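Local coordinates for protein putative S41 protease (Bacteroides fragilis NCTC 9343, PDB 3K50) that is of unknown function but, as a putative member of the S41 peptidase family, probably hydrolyses peptide bonds, at residues 243-248 / 306-311; 259-264 / 354-359; 192-197 / 207-212; 292-297 / 391-396. All coordinates share one frame; numbering follows the deposited sequence.

Interaction 1: residues 243-248 / 306-311; sequences QLLCTM and EMVINC
With its chi1 of -70°, C246 places SG anti to its own carbonyl carbon and sends it out of helix 239-249 at V308. V308 has CG1 anti to the backbone N (chi1 169°), which leaves both methyls turned to the sulfur. SG lies at the valine fork, 4.0 Å from V308 CG1 and 4.2 Å from V308 CG2, with the backbone V308 CA also close by. On one flank L245 CD2 reaches V308 CG2 at 4.4 Å. On the other, the selenomethionine M307 curls its end back across the gap until CE stands 4.4 Å from Q243 N. Side chain to side chain the contact is apolar; the axes of the two short helical segments are 10.2 Å apart and their directions differ by 38°. Polar groups of the first helix are settled apart from it: Q243 O accepts from T247 N and, on the other face of its carbonyl plane, from T247 OG1 at 2.9 Å, while Q243 NE2 bonds T276 O. The two helices pack side by side in a buried contact of the peptidase domain. F197 packs on V308, F216 of helix 207-221 packs on L245, and L259 and A260 of strand 258-263 close the side where M307 ends.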
loop_
_atom_site.group_PDB
_atom_site.type_symbol
_atom_site.label_atom_id
_atom_site.label_comp_id
_atom_site.label_asym_id
_atom_site.label_seq_id
_atom_site.Cartn_x
_atom_site.Cartn_y
_atom_site.Cartn_z
ATOM N N GLN A 243 -13.268 2.337 6.054
ATOM C CA GLN A 243 -14.350 2.972 6.762
ATOM C C GLN A 243 -13.947 3.197 8.189
ATOM O O GLN A 243 -14.243 4.232 8.729
ATOM C CB GLN A 243 -15.620 2.106 6.695
ATOM C CG GLN A 243 -16.836 2.766 7.354
ATOM C CD GLN A 243 -18.042 1.858 7.424
ATOM O OE1 GLN A 243 -17.904 0.641 7.305
ATOM N NE2 GLN A 243 -19.218 2.436 7.666
ATOM N N LEU A 244 -13.349 2.203 8.825
ATOM C CA LEU A 244 -12.890 2.351 10.223
ATOM C C LEU A 244 -11.900 3.539 10.381
ATOM O O LEU A 244 -12.118 4.446 11.194
ATOM C CB LEU A 244 -12.238 1.046 10.722
ATOM C CG LEU A 244 -11.559 1.080 12.116
ATOM C CD1 LEU A 244 -12.532 1.486 13.215
ATOM C CD2 LEU A 244 -10.864 -0.204 12.482
ATOM N N LEU A 245 -10.868 3.546 9.533
ATOM C CA LEU A 245 -9.838 4.588 9.503
ATOM C C LEU A 245 -10.469 5.995 9.314
ATOM O O LEU A 245 -10.197 6.958 10.054
ATOM C CB LEU A 245 -8.836 4.277 8.382
ATOM C CG LEU A 245 -7.654 5.229 8.248
ATOM C CD1 LEU A 245 -6.819 5.367 9.611
ATOM C CD2 LEU A 245 -6.764 4.855 7.051
ATOM N N CYS A 246 -11.320 6.132 8.312
ATOM C CA CYS A 246 -11.984 7.404 8.095
ATOM C C CYS A 246 -12.807 7.866 9.241
ATOM O O CYS A 246 -12.815 9.051 9.555
ATOM C CB CYS A 246 -12.913 7.303 6.896
ATOM S SG CYS A 246 -12.011 7.164 5.303
ATOM N N THR A 247 -13.534 6.926 9.862
ATOM C CA THR A 247 -14.431 7.252 10.947
ATOM C C THR A 247 -13.608 7.855 12.095
ATOM O O THR A 247 -14.032 8.788 12.761
ATOM C CB THR A 247 -15.277 5.985 11.326
ATOM O OG1 THR A 247 -16.238 5.704 10.263
ATOM C CG2 THR A 247 -16.020 6.143 12.700
HETATM N N MSE A 248 -12.396 7.343 12.288
HETATM C CA MSE A 248 -11.583 7.774 13.410
HETATM C C MSE A 248 -10.785 9.072 13.147
HETATM O O MSE A 248 -10.382 9.746 14.103
HETATM C CB MSE A 248 -10.696 6.620 13.892
HETATM C CG MSE A 248 -11.449 5.464 14.573
HETATM SE SE MSE A 248 -10.455 4.152 15.560
HETATM C CE MSE A 248 -9.388 3.548 14.157
ATOM N N GLU A 306 -6.735 5.014 -1.938
ATOM C CA GLU A 306 -7.250 6.136 -2.743
ATOM C C GLU A 306 -8.681 6.483 -2.378
ATOM O O GLU A 306 -9.094 7.649 -2.461
ATOM C CB GLU A 306 -7.135 5.815 -4.207
ATOM C CG GLU A 306 -5.692 5.716 -4.702
ATOM C CD GLU A 306 -5.593 5.294 -6.146
ATOM O OE1 GLU A 306 -5.719 4.062 -6.425
ATOM O OE2 GLU A 306 -5.353 6.187 -6.995
HETATM N N MSE A 307 -9.422 5.480 -1.961
HETATM C CA MSE A 307 -10.804 5.665 -1.457
HETATM C C MSE A 307 -10.833 6.546 -0.224
HETATM O O MSE A 307 -11.730 7.369 -0.072
HETATM C CB MSE A 307 -11.423 4.300 -1.164
HETATM C CG MSE A 307 -12.857 4.277 -0.528
HETATM SE SE MSE A 307 -12.981 4.807 1.395
HETATM C CE MSE A 307 -14.663 3.766 2.124
ATOM N N VAL A 308 -9.835 6.404 0.637
ATOM C CA VAL A 308 -9.752 7.207 1.819
ATOM C C VAL A 308 -9.569 8.647 1.445
ATOM O O VAL A 308 -10.207 9.551 2.001
ATOM C CB VAL A 308 -8.566 6.754 2.736
ATOM C CG1 VAL A 308 -8.343 7.790 3.829
ATOM C CG2 VAL A 308 -8.859 5.368 3.267
ATOM N N ILE A 309 -8.703 8.890 0.502
ATOM C CA ILE A 309 -8.509 10.254 0.015
ATOM C C ILE A 309 -9.780 10.804 -0.616
ATOM O O ILE A 309 -10.225 11.910 -0.297
ATOM C CB ILE A 309 -7.347 10.362 -1.035
ATOM C CG1 ILE A 309 -5.998 9.960 -0.384
ATOM C CG2 ILE A 309 -7.333 11.750 -1.679
ATOM C CD1 ILE A 309 -4.843 9.671 -1.438
ATOM N N ASN A 310 -10.358 10.058 -1.529
ATOM C CA ASN A 310 -11.548 10.554 -2.216
ATOM C C ASN A 310 -12.760 10.895 -1.298
ATOM O O ASN A 310 -13.491 11.858 -1.539
ATOM C CB ASN A 310 -12.002 9.499 -3.257
ATOM C CG ASN A 310 -13.136 10.013 -4.122
ATOM O OD1 ASN A 310 -13.012 11.103 -4.694
ATOM N ND2 ASN A 310 -14.269 9.246 -4.201
ATOM N N CYS A 311 -13.022 9.990 -0.351
ATOM C CA CYS A 311 -14.126 10.033 0.590
ATOM C C CYS A 311 -13.954 10.984 1.735
ATOM O O CYS A 311 -14.944 11.542 2.221
ATOM C CB CYS A 311 -14.383 8.626 1.110
ATOM S SG CYS A 311 -15.003 7.599 -0.320
#

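Interaction 2: residues 259-264 / 354-359; sequences LALLRY and AEEKSD
L261 points its side chain from strand 258-263 across to the loop at 354-359, where its CD1 comes within 4.5 Å of E356 CG. The leucine gains this reach by extension: CD1 lies anti to CA (chi2 -178°), so one methyl leads toward the aliphatic stem of the glutamate. E356 has a positive phi of 61°, at a turn of the loop, and only its CG comes near the leucine. Meanwhile the flat guanidinium of R263, two residues further along the strand, lies over the base of L261, with CB 3.9 Å above its plane and offset toward the rim. L261 is therefore met by the arginine at CB and by E356 at its tip. R263 NH1 donates to L262 O at 3.1 Å; the oxygen sits in the guanidinium plane, but the donor stands above the carbonyl plane, 65° out of it. NH2 has a second partner in the salt bridge to D274. The strand belongs to an antiparallel sheet, between strands 273-276 and 342-352, and it carries a classic beta bulge near its start, L259 and A260 both facing L275. At the bulge L259 turns its side chain away from the loop and leaves its carbonyl to make the link. L259 O and A354 N are 4.0 Å apart, and a water spans them, donating to L259 O at 2.8 Å and accepting from A354 N at 2.9 Å. Further along the loop, K357 N is held by N353 OD1.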
loop_
_atom_site.group_PDB
_atom_site.type_symbol
_atom_site.label_atom_id
_atom_site.label_comp_id
_atom_site.label_asym_id
_atom_site.label_seq_id
_atom_site.Cartn_x
_atom_site.Cartn_y
_atom_site.Cartn_z
ATOM N N LEU A 259 -20.243 8.276 3.731
ATOM C CA LEU A 259 -18.835 8.246 3.454
ATOM C C LEU A 259 -18.559 7.693 2.055
ATOM O O LEU A 259 -17.740 8.210 1.324
ATOM C CB LEU A 259 -18.106 7.378 4.472
ATOM C CG LEU A 259 -16.601 7.218 4.198
ATOM C CD1 LEU A 259 -15.864 8.516 4.471
ATOM C CD2 LEU A 259 -16.072 6.018 5.015
ATOM N N ALA A 260 -19.169 6.564 1.740
ATOM C CA ALA A 260 -18.966 5.892 0.453
ATOM C C ALA A 260 -20.200 5.172 -0.020
ATOM O O ALA A 260 -20.984 4.621 0.790
ATOM C CB ALA A 260 -17.776 4.923 0.511
ATOM N N LEU A 261 -20.359 5.169 -1.344
ATOM C CA LEU A 261 -21.519 4.597 -2.016
ATOM C C LEU A 261 -20.959 3.531 -2.910
ATOM O O LEU A 261 -20.345 3.832 -3.919
ATOM C CB LEU A 261 -22.258 5.674 -2.811
ATOM C CG LEU A 261 -22.746 6.985 -2.154
ATOM C CD1 LEU A 261 -23.458 7.792 -3.203
ATOM C CD2 LEU A 261 -23.654 6.737 -0.925
ATOM N N LEU A 262 -21.121 2.274 -2.497
ATOM C CA LEU A 262 -20.693 1.129 -3.285
ATOM C C LEU A 262 -21.818 0.758 -4.250
ATOM O O LEU A 262 -22.901 0.357 -3.807
ATOM C CB LEU A 262 -20.361 -0.068 -2.386
ATOM C CG LEU A 262 -19.027 -0.013 -1.559
ATOM C CD1 LEU A 262 -18.840 1.213 -0.767
ATOM C CD2 LEU A 262 -18.905 -1.189 -0.650
ATOM N N ARG A 263 -21.544 0.886 -5.547
ATOM C CA ARG A 263 -22.491 0.583 -6.604
ATOM C C ARG A 263 -21.975 -0.483 -7.595
ATOM O O ARG A 263 -20.986 -0.288 -8.317
ATOM C CB ARG A 263 -22.865 1.880 -7.274
ATOM C CG ARG A 263 -23.471 2.902 -6.310
ATOM C CD ARG A 263 -24.796 2.403 -5.801
ATOM N NE ARG A 263 -25.563 3.369 -5.001
ATOM C CZ ARG A 263 -25.553 3.435 -3.672
ATOM N NH1 ARG A 263 -24.804 2.615 -2.948
ATOM N NH2 ARG A 263 -26.312 4.320 -3.086
ATOM N N TYR A 264 -22.650 -1.626 -7.554
ATOM C CA TYR A 264 -22.345 -2.802 -8.369
ATOM C C TYR A 264 -23.057 -2.717 -9.735
ATOM O O TYR A 264 -23.721 -1.723 -10.023
ATOM C CB TYR A 264 -22.758 -4.051 -7.590
ATOM C CG TYR A 264 -21.872 -4.307 -6.386
ATOM C CD1 TYR A 264 -22.007 -3.561 -5.222
ATOM C CD2 TYR A 264 -20.953 -5.335 -6.388
ATOM C CE1 TYR A 264 -21.219 -3.783 -4.106
ATOM C CE2 TYR A 264 -20.140 -5.561 -5.251
ATOM C CZ TYR A 264 -20.288 -4.776 -4.131
ATOM O OH TYR A 264 -19.499 -4.995 -3.021
ATOM N N ALA A 354 -19.420 10.989 -1.049
ATOM C CA ALA A 354 -20.747 11.553 -0.718
ATOM C C ALA A 354 -21.239 12.510 -1.803
ATOM O O ALA A 354 -22.423 12.765 -1.890
ATOM C CB ALA A 354 -20.678 12.259 0.636
ATOM N N GLU A 355 -20.335 13.033 -2.630
ATOM C CA GLU A 355 -20.701 13.894 -3.742
ATOM C C GLU A 355 -20.913 13.113 -5.049
ATOM O O GLU A 355 -20.963 13.717 -6.140
ATOM C CB GLU A 355 -19.651 14.986 -3.980
ATOM C CG GLU A 355 -19.539 16.042 -2.874
ATOM C CD GLU A 355 -18.404 17.064 -3.152
ATOM O OE1 GLU A 355 -17.733 16.976 -4.229
ATOM O OE2 GLU A 355 -18.154 17.940 -2.278
ATOM N N GLU A 356 -21.077 11.799 -4.921
ATOM C CA GLU A 356 -21.299 10.904 -6.037
ATOM C C GLU A 356 -20.165 10.868 -7.064
ATOM O O GLU A 356 -20.420 10.600 -8.220
ATOM C CB GLU A 356 -22.618 11.239 -6.754
ATOM C CG GLU A 356 -23.798 11.420 -5.775
ATOM C CD GLU A 356 -25.103 11.826 -6.454
ATOM O OE1 GLU A 356 -25.560 11.158 -7.414
ATOM O OE2 GLU A 356 -25.658 12.795 -5.948
ATOM N N LYS A 357 -18.933 11.007 -6.614
ATOM C CA LYS A 357 -17.766 11.046 -7.512
ATOM C C LYS A 357 -16.647 10.118 -7.076
ATOM O O LYS A 357 -16.557 9.792 -5.900
ATOM C CB LYS A 357 -17.250 12.508 -7.628
ATOM C CG LYS A 357 -18.207 13.406 -8.386
ATOM C CD LYS A 357 -17.974 14.895 -8.228
ATOM C CE LYS A 357 -16.785 15.429 -8.967
ATOM N NZ LYS A 357 -17.058 16.826 -9.519
ATOM N N SER A 358 -15.873 9.671 -8.071
ATOM C CA SER A 358 -14.661 8.848 -7.945
ATOM C C SER A 358 -13.814 9.202 -9.168
ATOM O O SER A 358 -13.261 8.354 -9.836
ATOM C CB SER A 358 -14.976 7.353 -7.893
ATOM O OG SER A 358 -15.800 6.902 -8.954
ATOM N N ASP A 359 -13.713 10.489 -9.427
ATOM C CA ASP A 359 -13.172 10.948 -10.654
ATOM C C ASP A 359 -11.647 11.267 -10.545
ATOM O O ASP A 359 -11.229 12.399 -10.714
ATOM C CB ASP A 359 -14.074 12.110 -11.111
ATOM C CG ASP A 359 -15.540 11.656 -11.411
ATOM O OD1 ASP A 359 -16.118 10.722 -10.753
ATOM O OD2 ASP A 359 -16.136 12.248 -12.339
HETATM O O HOH W 1 -17.410 10.971 1.065
#

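Interaction 3: residues 192-197 / 207-212; sequences LMYNEF and AYNDDL
L212 drives a single methyl, CD1, into the corner between L192 and Y194. Its CG is anti to the backbone N (chi1 -175°), which carries the branch straight out from helix 207-221 toward the sheet; L192 and Y194 have the same first torsion and extend to meet it. CD1 of L212 lies 3.8 Å from L192 CD2 and 4.0 Å from Y194 CD1, while the other methyl, L212 CD2, reaches Y194 CE1 at 4.2 Å. The leucine crosses both partners at about a right angle. It meets L192 methyl to methyl, whereas both of its methyls lie along the CD1-CE1 side of the tyrosine ring, with CD1 approaching obliquely. This is the strand-to-helix packing of a beta-alpha-beta unit made of strand 187-194, helix 207-221 and strand 226-230. The helix runs nearly antiparallel to the strand, at 167°, with the axes 11.9 Å apart. Beyond the leucines the contact turns polar through a bridging water. Y194 OH donates to it at a short 2.5 Å, with the water in the ring plane at the tyrosine's edge, and the water in turn donates to N209 OD1 at 2.8 Å. N209 ND2 is occupied by Q206 OE1, which fixes the amide with its oxygen toward the water. The same tyrosine presents another part of its edge to F197: Y194 CE2 stands 3.6 Å above the centre of the F197 ring, an edge-to-face arrangement that ties the end of the strand to the loop following it.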
loop_
_atom_site.group_PDB
_atom_site.type_symbol
_atom_site.label_atom_id
_atom_site.label_comp_id
_atom_site.label_asym_id
_atom_site.label_seq_id
_atom_site.Cartn_x
_atom_site.Cartn_y
_atom_site.Cartn_z
ATOM N N LEU A 192 1.195 8.095 11.468
ATOM C CA LEU A 192 0.904 6.696 11.270
ATOM C C LEU A 192 1.324 6.194 9.903
ATOM O O LEU A 192 0.821 6.655 8.894
ATOM C CB LEU A 192 -0.603 6.444 11.436
ATOM C CG LEU A 192 -1.180 5.032 11.253
ATOM C CD1 LEU A 192 -0.729 4.124 12.396
ATOM C CD2 LEU A 192 -2.664 5.085 11.208
HETATM N N MSE A 193 2.206 5.198 9.913
HETATM C CA MSE A 193 2.610 4.456 8.720
HETATM C C MSE A 193 1.733 3.174 8.686
HETATM O O MSE A 193 2.006 2.226 9.405
HETATM C CB MSE A 193 4.105 4.168 8.752
HETATM C CG MSE A 193 4.694 3.854 7.434
HETATM SE SE MSE A 193 4.004 2.343 6.378
HETATM C CE MSE A 193 5.058 2.737 4.769
ATOM N N TYR A 194 0.657 3.217 7.877
ATOM C CA TYR A 194 -0.360 2.157 7.779
ATOM C C TYR A 194 -0.222 1.547 6.410
ATOM O O TYR A 194 -0.513 2.201 5.409
ATOM C CB TYR A 194 -1.763 2.743 7.944
ATOM C CG TYR A 194 -2.905 1.723 7.921
ATOM C CD1 TYR A 194 -3.062 0.834 8.934
ATOM C CD2 TYR A 194 -3.872 1.748 6.924
ATOM C CE1 TYR A 194 -4.161 -0.094 8.951
ATOM C CE2 TYR A 194 -4.959 0.854 6.916
ATOM C CZ TYR A 194 -5.102 -0.048 7.928
ATOM O OH TYR A 194 -6.165 -0.915 7.936
ATOM N N ASN A 195 0.204 0.294 6.346
ATOM C CA ASN A 195 0.671 -0.235 5.041
ATOM C C ASN A 195 -0.252 -1.143 4.256
ATOM O O ASN A 195 0.063 -1.469 3.140
ATOM C CB ASN A 195 2.037 -0.935 5.241
ATOM C CG ASN A 195 2.934 -0.850 4.002
ATOM O OD1 ASN A 195 3.038 0.192 3.392
ATOM N ND2 ASN A 195 3.532 -1.960 3.620
ATOM N N GLU A 196 -1.389 -1.529 4.829
ATOM C CA GLU A 196 -2.280 -2.440 4.165
ATOM C C GLU A 196 -3.628 -2.397 4.844
ATOM O O GLU A 196 -3.701 -2.409 6.062
ATOM C CB GLU A 196 -1.718 -3.877 4.231
ATOM C CG GLU A 196 -2.437 -4.800 3.380
ATOM C CD GLU A 196 -2.002 -6.252 3.529
ATOM O OE1 GLU A 196 -1.219 -6.591 4.440
ATOM O OE2 GLU A 196 -2.487 -7.057 2.713
ATOM N N PHE A 197 -4.697 -2.289 4.045
ATOM C CA PHE A 197 -6.051 -2.324 4.590
ATOM C C PHE A 197 -6.448 -3.797 4.781
ATOM O O PHE A 197 -7.152 -4.402 3.952
ATOM C CB PHE A 197 -7.027 -1.568 3.667
ATOM C CG PHE A 197 -6.790 -0.070 3.644
ATOM C CD1 PHE A 197 -5.772 0.459 2.920
ATOM C CD2 PHE A 197 -7.601 0.788 4.362
ATOM C CE1 PHE A 197 -5.533 1.825 2.925
ATOM C CE2 PHE A 197 -7.370 2.149 4.371
ATOM C CZ PHE A 197 -6.320 2.665 3.657
ATOM N N ALA A 207 -7.869 -8.629 14.489
ATOM C CA ALA A 207 -6.635 -8.327 15.194
ATOM C C ALA A 207 -5.947 -7.031 14.721
ATOM O O ALA A 207 -5.533 -6.235 15.563
ATOM C CB ALA A 207 -5.656 -9.525 15.126
ATOM N N TYR A 208 -5.857 -6.790 13.420
ATOM C CA TYR A 208 -5.121 -5.580 12.965
ATOM C C TYR A 208 -5.966 -4.348 13.100
ATOM O O TYR A 208 -5.439 -3.286 13.348
ATOM C CB TYR A 208 -4.653 -5.687 11.542
ATOM C CG TYR A 208 -3.792 -6.904 11.240
ATOM C CD1 TYR A 208 -2.914 -7.423 12.186
ATOM C CD2 TYR A 208 -3.785 -7.478 9.945
ATOM C CE1 TYR A 208 -2.103 -8.516 11.884
ATOM C CE2 TYR A 208 -2.956 -8.565 9.623
ATOM C CZ TYR A 208 -2.111 -9.069 10.585
ATOM O OH TYR A 208 -1.290 -10.152 10.291
ATOM N N ASN A 209 -7.271 -4.485 12.892
ATOM C CA ASN A 209 -8.146 -3.367 13.149
ATOM C C ASN A 209 -8.083 -2.964 14.631
ATOM O O ASN A 209 -8.139 -1.774 14.937
ATOM C CB ASN A 209 -9.564 -3.675 12.784
ATOM C CG ASN A 209 -9.811 -3.608 11.351
ATOM O OD1 ASN A 209 -8.999 -3.077 10.582
ATOM N ND2 ASN A 209 -10.983 -4.124 10.944
ATOM N N ASP A 210 -7.928 -3.932 15.538
ATOM C CA ASP A 210 -7.765 -3.600 16.965
ATOM C C ASP A 210 -6.402 -2.934 17.241
ATOM O O ASP A 210 -6.303 -2.100 18.122
ATOM C CB ASP A 210 -8.090 -4.805 17.892
ATOM C CG ASP A 210 -9.612 -5.078 17.955
ATOM O OD1 ASP A 210 -10.377 -4.128 17.710
ATOM O OD2 ASP A 210 -10.064 -6.212 18.229
ATOM N N ASP A 211 -5.359 -3.330 16.522
ATOM C CA ASP A 211 -4.068 -2.628 16.594
ATOM C C ASP A 211 -4.288 -1.175 16.160
ATOM O O ASP A 211 -3.723 -0.254 16.737
ATOM C CB ASP A 211 -3.037 -3.220 15.624
ATOM C CG ASP A 211 -2.547 -4.560 16.031
ATOM O OD1 ASP A 211 -2.607 -4.866 17.244
ATOM O OD2 ASP A 211 -2.072 -5.315 15.144
ATOM N N LEU A 212 -5.032 -0.985 15.073
ATOM C CA LEU A 212 -5.320 0.393 14.579
ATOM C C LEU A 212 -6.095 1.214 15.630
ATOM O O LEU A 212 -5.759 2.368 15.901
ATOM C CB LEU A 212 -6.074 0.365 13.234
ATOM C CG LEU A 212 -6.381 1.652 12.478
ATOM C CD1 LEU A 212 -5.091 2.306 11.992
ATOM C CD2 LEU A 212 -7.289 1.403 11.266
HETATM O O HOH W 2 -6.334 -2.684 9.705
#

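Interaction 4: residues 292-297 / 391-396; sequences TVYVLT and NAALKI
Helix 388-398 packs against the mixed sheet of the S41 peptidase region, and Y294 of strand 292-297 meets A393 and I396 on that helix. The strand is an inner one, parallel to strands 226-230 and 317-322 beside it, as expected of the ClpP/crotonase clan. At the nearest point of the two backbones, Y294 CA and A393 CA are 6.5 Å apart, a distance the small alanine permits. Here Y294 CB and A393 CB touch at 4.1 Å, and A393 also rests on V228 and I321, one from each neighbouring strand. Y294 has CG anti to its carbonyl carbon (chi1 -61°), which swings the ring along the helix, from A393 toward I396. The backbone oxygen A393 O stands over one face of the ring, 4.4 Å from Y294 CE2. I396, one turn after A393, comes obliquely to the same ring side; with CG2 anti to the backbone N, the methyl is directed at the ring. L296, two residues after Y294 on the strand, brings its side-chain end around to A393 as well, L296 CD2 being 4.6 Å from A393 CB, just beyond close contact. M397 of the helix and V319 of the neighbouring strand also pack on Y294, which leaves its aromatic body enclosed between sheet and helix. The closest approach of the contact is made by I396 CG2, 4.0 Å from Y294 CE2.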
loop_
_atom_site.group_PDB
_atom_site.type_symbol
_atom_site.label_atom_id
_atom_site.label_comp_id
_atom_site.label_asym_id
_atom_site.label_seq_id
_atom_site.Cartn_x
_atom_site.Cartn_y
_atom_site.Cartn_z
ATOM N N THR A 292 -7.993 18.730 9.237
ATOM C CA THR A 292 -6.996 18.581 8.193
ATOM C C THR A 292 -6.224 17.274 8.417
ATOM O O THR A 292 -5.998 16.871 9.564
ATOM C CB THR A 292 -5.987 19.742 8.239
ATOM O OG1 THR A 292 -6.679 20.976 8.134
ATOM C CG2 THR A 292 -4.955 19.648 7.073
ATOM N N VAL A 293 -5.876 16.598 7.329
ATOM C CA VAL A 293 -5.047 15.389 7.372
ATOM C C VAL A 293 -4.020 15.500 6.207
ATOM O O VAL A 293 -4.349 16.001 5.159
ATOM C CB VAL A 293 -5.854 14.080 7.362
ATOM C CG1 VAL A 293 -6.732 13.959 6.068
ATOM C CG2 VAL A 293 -4.937 12.903 7.500
ATOM N N TYR A 294 -2.763 15.178 6.476
ATOM C CA TYR A 294 -1.682 15.127 5.459
ATOM C C TYR A 294 -1.505 13.628 5.170
ATOM O O TYR A 294 -1.339 12.797 6.104
ATOM C CB TYR A 294 -0.384 15.782 5.939
ATOM C CG TYR A 294 -0.577 17.249 6.268
ATOM C CD1 TYR A 294 -1.160 17.640 7.460
ATOM C CD2 TYR A 294 -0.247 18.247 5.344
ATOM C CE1 TYR A 294 -1.368 18.993 7.754
ATOM C CE2 TYR A 294 -0.484 19.599 5.627
ATOM C CZ TYR A 294 -1.064 19.953 6.819
ATOM O OH TYR A 294 -1.314 21.270 7.129
ATOM N N VAL A 295 -1.598 13.287 3.888
ATOM C CA VAL A 295 -1.508 11.919 3.399
ATOM C C VAL A 295 -0.288 11.823 2.478
ATOM O O VAL A 295 -0.139 12.613 1.534
ATOM C CB VAL A 295 -2.819 11.477 2.696
ATOM C CG1 VAL A 295 -2.694 9.994 2.178
ATOM C CG2 VAL A 295 -4.010 11.600 3.657
ATOM N N LEU A 296 0.648 10.955 2.860
ATOM C CA LEU A 296 1.871 10.706 2.078
ATOM C C LEU A 296 1.646 9.591 1.055
ATOM O O LEU A 296 1.230 8.475 1.415
ATOM C CB LEU A 296 3.018 10.373 3.028
ATOM C CG LEU A 296 3.222 11.280 4.240
ATOM C CD1 LEU A 296 4.482 10.918 5.042
ATOM C CD2 LEU A 296 3.279 12.749 3.808
ATOM N N THR A 297 1.926 9.897 -0.208
ATOM C CA THR A 297 1.575 9.023 -1.357
ATOM C C THR A 297 2.690 8.770 -2.351
ATOM O O THR A 297 3.633 9.526 -2.397
ATOM C CB THR A 297 0.367 9.671 -2.171
ATOM O OG1 THR A 297 0.749 10.929 -2.755
ATOM C CG2 THR A 297 -0.822 9.919 -1.274
ATOM N N ASN A 391 8.909 15.327 6.894
ATOM C CA ASN A 391 9.449 16.658 7.094
ATOM C C ASN A 391 8.668 17.698 6.281
ATOM O O ASN A 391 8.429 18.805 6.742
ATOM C CB ASN A 391 10.911 16.723 6.698
ATOM C CG ASN A 391 11.541 18.032 7.100
ATOM O OD1 ASN A 391 11.664 18.912 6.286
ATOM N ND2 ASN A 391 11.823 18.194 8.381
ATOM N N ALA A 392 8.317 17.350 5.049
ATOM C CA ALA A 392 7.555 18.265 4.180
ATOM C C ALA A 392 6.223 18.627 4.813
ATOM O O ALA A 392 5.839 19.810 4.830
ATOM C CB ALA A 392 7.344 17.660 2.771
ATOM N N ALA A 393 5.491 17.620 5.294
ATOM C CA ALA A 393 4.227 17.822 5.924
ATOM C C ALA A 393 4.388 18.731 7.123
ATOM O O ALA A 393 3.613 19.659 7.314
ATOM C CB ALA A 393 3.613 16.484 6.402
ATOM N N LEU A 394 5.374 18.435 7.945
ATOM C CA LEU A 394 5.604 19.243 9.163
ATOM C C LEU A 394 5.910 20.696 8.830
ATOM O O LEU A 394 5.479 21.590 9.535
ATOM C CB LEU A 394 6.726 18.655 9.988
ATOM C CG LEU A 394 6.484 17.249 10.589
ATOM C CD1 LEU A 394 7.832 16.723 11.151
ATOM C CD2 LEU A 394 5.404 17.230 11.647
ATOM N N LYS A 395 6.664 20.931 7.768
ATOM C CA LYS A 395 6.967 22.281 7.373
ATOM C C LYS A 395 5.725 22.969 6.799
ATOM O O LYS A 395 5.458 24.151 7.088
ATOM C CB LYS A 395 8.117 22.334 6.343
ATOM C CG LYS A 395 9.550 22.027 6.897
ATOM C CD LYS A 395 10.573 22.343 5.760
ATOM C CE LYS A 395 12.061 21.950 6.022
ATOM N NZ LYS A 395 12.380 21.926 7.452
ATOM N N ILE A 396 4.995 22.265 5.950
ATOM C CA ILE A 396 3.807 22.853 5.324
ATOM C C ILE A 396 2.759 23.255 6.381
ATOM O O ILE A 396 2.256 24.344 6.333
ATOM C CB ILE A 396 3.204 21.919 4.289
ATOM C CG1 ILE A 396 4.103 21.926 3.037
ATOM C CG2 ILE A 396 1.777 22.359 3.893
ATOM C CD1 ILE A 396 4.180 20.562 2.266
#

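Interaction 1 is the junction of the four. Its centre lies about 12 Å from that of interaction 2, which it meets through N310 ND2 and K357 O at 2.9 Å, a probable hydrogen bond, and through M307 CE on A260 CB. Interaction 3 joins it from another side: V308 CG2 packs on F197 CE2 at 3.7 Å, and L244 CD2 lies against N209 CB. Interaction 4 reaches the same sheet as interaction 3, their nearest atoms about 7 Å apart. I309 of interaction 1 packs on V295 and T297, so helices 304-312 and 388-398 cover opposite faces of strand 292-297. Interaction 2 touches neither interaction 3 nor interaction 4.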